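Local structure of relik capsid n-terminal domain (Oryctolagus cuniculus, 2XGU) at residues P115-A118 and D119-T122; R121-Y124 and R125-L129. The protein forms the N-terminal domain of a retroviral capsid protein and, as in related lentiviruses, probably helps to build the shell around the viral genome. All blocks are in the same frame, centred on the assembly; numbering follows the deposited sequence. Where two conformers were deposited one is given.

In the fold
Contacts 1 and 2 follow each other along helix 118-134, the last helix of this mainly helical domain, and their centres lie about 10 Å apart. Contact 1 (P115-A118 with D119-T122) starts the helix after a short 3-10 segment. Contact 2 (R121-Y124 with R125-L129) takes up the helix where contact 1 ends, sharing R121 and T122. The centre of contact 1 lies about 12 Å from the centre of the chain, that of contact 2 about 5 Å. The solvent-linked helix start leads into two turns packed on helices 49-57, 63-83 and 99-102. At contact 2, the R125 side chain lies about 4 Å from an acetate ion, probably from the crystallisation liquor, and also meets the second subunit.

Contact 1 of 2, residues P115-A118 and D119-T122; sequences PRFA and DART
The carbonyl of F117 accepts the backbone N-H of R121, N to O 2.9 Å with an N-H...O angle of 159°, and so closes the first turn of helix 118-134, for which F117 is the N-cap residue. One residue on, A118 O receives the hydroxyl of T122, OG1 to O 2.9 Å, in one of two deposited conformers; in the other the bond is not certain. A phenylalanine N-cap has no side-chain acceptor to offer the first amides of the helix, and two waters serve instead: one accepts a hydrogen bond from D119 N and donates to P115 O, the other accepts one from A120 N and donates to R116 O. The helix start is thereby tied through solvent to the preceding 3-10 turn, whose own bond runs from A118 N to P115 O at 3.1 Å. The R121 side chain folds back over A118. With CG set between the backbone N and the carbonyl carbon (chi1 61°), its methylene CG comes to 3.2 Å from A118 O, and the same oxygen lies beneath the centre of the guanidinium face. On the buried side, the F117 ring packs with L97, L107 and Q101, with R116 CG over the rim of one face. At the edge of that ring, close to its plane, the methyl CB of A120 touches CD1 of F117 at 4.2 Å.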
# COMPACT_ATOMS: atom_id res chain seq x y z
N PRO A 115 -15.03 5.70 19.05
CA PRO A 115 -15.10 4.28 18.72
C PRO A 115 -15.73 4.00 17.37
O PRO A 115 -15.35 3.03 16.72
CB PRO A 115 -15.99 3.70 19.83
CG PRO A 115 -15.78 4.62 20.98
CD PRO A 115 -15.59 5.98 20.39
N ARG A 116 -16.68 4.83 16.95
CA ARG A 116 -17.36 4.65 15.67
C ARG A 116 -16.36 4.65 14.51
O ARG A 116 -16.63 4.08 13.45
CB ARG A 116 -18.41 5.75 15.45
CG ARG A 116 -19.18 5.61 14.15
CD ARG A 116 -20.15 6.78 13.93
NE ARG A 116 -20.92 6.60 12.70
CZ ARG A 116 -21.52 7.58 12.04
NH1 ARG A 116 -21.44 8.83 12.49
NH2 ARG A 116 -22.20 7.32 10.93
N PHE A 117 -15.22 5.29 14.72
CA PHE A 117 -14.22 5.46 13.67
C PHE A 117 -12.91 4.71 13.93
O PHE A 117 -11.93 4.92 13.22
CB PHE A 117 -13.95 6.96 13.44
CG PHE A 117 -15.16 7.71 12.95
CD1 PHE A 117 -15.55 7.63 11.63
CD2 PHE A 117 -15.90 8.50 13.81
CE1 PHE A 117 -16.67 8.31 11.18
CE2 PHE A 117 -17.01 9.19 13.37
CZ PHE A 117 -17.40 9.10 12.05
N ALA A 118 -12.90 3.80 14.90
CA ALA A 118 -11.68 3.07 15.26
C ALA A 118 -11.13 2.22 14.11
O ALA A 118 -9.96 2.32 13.75
CB ALA A 118 -11.92 2.21 16.50
N ASP A 119 -11.99 1.38 13.54
CA ASP A 119 -11.59 0.63 12.36
C ASP A 119 -11.34 1.58 11.18
O ASP A 119 -10.42 1.37 10.39
CB ASP A 119 -12.62 -0.44 12.01
CG ASP A 119 -12.24 -1.21 10.78
OD1 ASP A 119 -11.18 -1.88 10.79
OD2 ASP A 119 -12.99 -1.13 9.79
N ALA A 120 -12.16 2.63 11.06
CA ALA A 120 -12.05 3.54 9.91
C ALA A 120 -10.70 4.24 9.83
O ALA A 120 -10.15 4.38 8.74
CB ALA A 120 -13.16 4.56 9.96
N ARG A 121 -10.18 4.72 10.96
CA ARG A 121 -8.90 5.41 10.94
C ARG A 121 -7.79 4.44 10.59
O ARG A 121 -6.81 4.84 9.96
CB ARG A 121 -8.62 6.12 12.28
CG ARG A 121 -8.54 5.20 13.48
CD ARG A 121 -8.25 6.02 14.74
NE ARG A 121 -8.67 5.31 15.94
CZ ARG A 121 -7.95 4.37 16.52
NH1 ARG A 121 -6.78 4.02 16.01
NH2 ARG A 121 -8.41 3.76 17.62
N THR A 122 -7.94 3.18 10.98
CA THR A 122 -6.97 2.15 10.62
C THR A 122 -6.98 1.92 9.11
O THR A 122 -5.94 1.78 8.47
CB THR A 122 -7.31 0.82 11.31
OG1 THR A 122 -7.52 1.03 12.71
CG2 THR A 122 -6.18 -0.17 11.12
O HOH W 1 -14.78 0.76 14.47
O HOH W 2 -14.95 2.33 12.11

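Contact 2 of 2, residues R121-Y124 and R125-L129; sequences RTLY and RTWVL
V128 lays a methyl over the ring of Y124 in a CH-pi contact, CG2 lying 3.9 Å from the centroid of that ring and 17° off its normal. With CG of Y124 anti to its own amide nitrogen (chi1 -175°), the ring stands out from the helix, where V128, one turn on, can set CG2 over one face. W127 approaches the same ring from its edge: the two side chains cross at about a right angle, with Y124 CD1 4.1 Å from W127 CE3. The indole is covered in turn by L123, whose CG stands 3.6 Å above the ring plane, offset toward the rim, while CD1 of L123 reaches NE1 of W127 at 3.6 Å. Around this apolar row, I52 of helix 49-57, I73 of helix 63-83 and I102 of helix 99-102 pack in, W80 forms an edge-to-face pair with W127, and the Y124 hydroxyl bonds to N53 OD1.

Beneath the side chains, successive backbone bonds hold the turn, among them V128 N to Y124 O at 2.9 Å. T122 O carries more than its helical share: it accepts the amide of T126, N to O 3.1 Å, and a hydrogen bond donated by a water, with a further bond from T126 OG1 possible but not settled. That water accepts a hydrogen bond from R125 NH1 at 2.9 Å, lying in the guanidinium plane at its edge. R125 further bonds through NE to S44 OG and through NH2 to G41 O and to Q136 OE1 of the second subunit. Side chains paired at i+3 and i+4 along one helix that packs on helices 49-57, 63-83 and 99-102 are consistent with the helical core of a retroviral capsid N-terminal domain.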
# COMPACT_ATOMS: atom_id res chain seq x y z
N ARG A 121 -10.18 4.72 10.96
CA ARG A 121 -8.90 5.41 10.94
C ARG A 121 -7.79 4.44 10.59
O ARG A 121 -6.81 4.84 9.96
CB ARG A 121 -8.62 6.12 12.28
CG ARG A 121 -8.54 5.20 13.48
CD ARG A 121 -8.25 6.02 14.74
NE ARG A 121 -8.67 5.31 15.94
CZ ARG A 121 -7.95 4.37 16.52
NH1 ARG A 121 -6.78 4.02 16.01
NH2 ARG A 121 -8.41 3.76 17.62
N THR A 122 -7.94 3.18 10.98
CA THR A 122 -6.97 2.15 10.62
C THR A 122 -6.98 1.92 9.11
O THR A 122 -5.94 1.78 8.47
CB THR A 122 -7.31 0.82 11.31
OG1 THR A 122 -7.52 1.03 12.71
CG2 THR A 122 -6.18 -0.17 11.12
N LEU A 123 -8.17 1.89 8.55
CA LEU A 123 -8.34 1.70 7.11
C LEU A 123 -7.80 2.90 6.32
O LEU A 123 -7.16 2.74 5.27
CB LEU A 123 -9.81 1.45 6.78
CG LEU A 123 -10.11 1.24 5.30
CD1 LEU A 123 -9.38 0.01 4.76
CD2 LEU A 123 -11.62 1.10 5.06
N TYR A 124 -8.04 4.10 6.83
CA TYR A 124 -7.55 5.29 6.13
C TYR A 124 -6.02 5.33 6.12
O TYR A 124 -5.41 5.67 5.10
CB TYR A 124 -8.10 6.58 6.75
CG TYR A 124 -7.72 7.84 6.01
CD1 TYR A 124 -7.82 7.92 4.63
CD2 TYR A 124 -7.27 8.96 6.70
CE1 TYR A 124 -7.50 9.07 3.94
CE2 TYR A 124 -6.95 10.13 6.03
CZ TYR A 124 -7.05 10.18 4.65
OH TYR A 124 -6.74 11.33 3.96
N ARG A 125 -5.41 5.00 7.26
CA ARG A 125 -3.96 4.91 7.33
C ARG A 125 -3.44 3.92 6.30
O ARG A 125 -2.45 4.19 5.62
CB ARG A 125 -3.51 4.53 8.74
CG ARG A 125 -2.02 4.24 8.86
CD ARG A 125 -1.64 3.90 10.30
NE ARG A 125 -0.23 3.52 10.40
CZ ARG A 125 0.24 2.31 10.14
NH1 ARG A 125 -0.59 1.32 9.79
NH2 ARG A 125 1.55 2.07 10.22
N THR A 126 -4.11 2.78 6.18
CA THR A 126 -3.78 1.80 5.15
C THR A 126 -3.85 2.39 3.74
O THR A 126 -2.92 2.23 2.96
CB THR A 126 -4.69 0.57 5.28
OG1 THR A 126 -4.33 -0.13 6.48
CG2 THR A 126 -4.54 -0.35 4.07
N TRP A 127 -4.93 3.11 3.42
CA TRP A 127 -5.04 3.76 2.12
C TRP A 127 -3.89 4.74 1.85
O TRP A 127 -3.32 4.75 0.76
CB TRP A 127 -6.36 4.54 2.01
CG TRP A 127 -7.60 3.69 1.89
CD1 TRP A 127 -7.66 2.33 1.85
CD2 TRP A 127 -8.95 4.16 1.81
NE1 TRP A 127 -8.97 1.92 1.74
CE2 TRP A 127 -9.78 3.02 1.72
CE3 TRP A 127 -9.54 5.42 1.81
CZ2 TRP A 127 -11.17 3.12 1.63
CZ3 TRP A 127 -10.92 5.52 1.72
CH2 TRP A 127 -11.72 4.37 1.62
N VAL A 128 -3.57 5.56 2.84
CA VAL A 128 -2.52 6.57 2.67
C VAL A 128 -1.15 5.91 2.47
O VAL A 128 -0.39 6.29 1.57
CB VAL A 128 -2.50 7.54 3.86
CG1 VAL A 128 -1.35 8.53 3.75
CG2 VAL A 128 -3.82 8.30 3.93
N LEU A 129 -0.85 4.91 3.29
CA LEU A 129 0.41 4.20 3.13
C LEU A 129 0.48 3.45 1.80
O LEU A 129 1.52 3.44 1.14
CB LEU A 129 0.70 3.30 4.35
CG LEU A 129 1.20 4.12 5.57
CD1 LEU A 129 1.05 3.39 6.89
CD2 LEU A 129 2.67 4.54 5.35
O HOH W 3 -3.42 0.91 9.61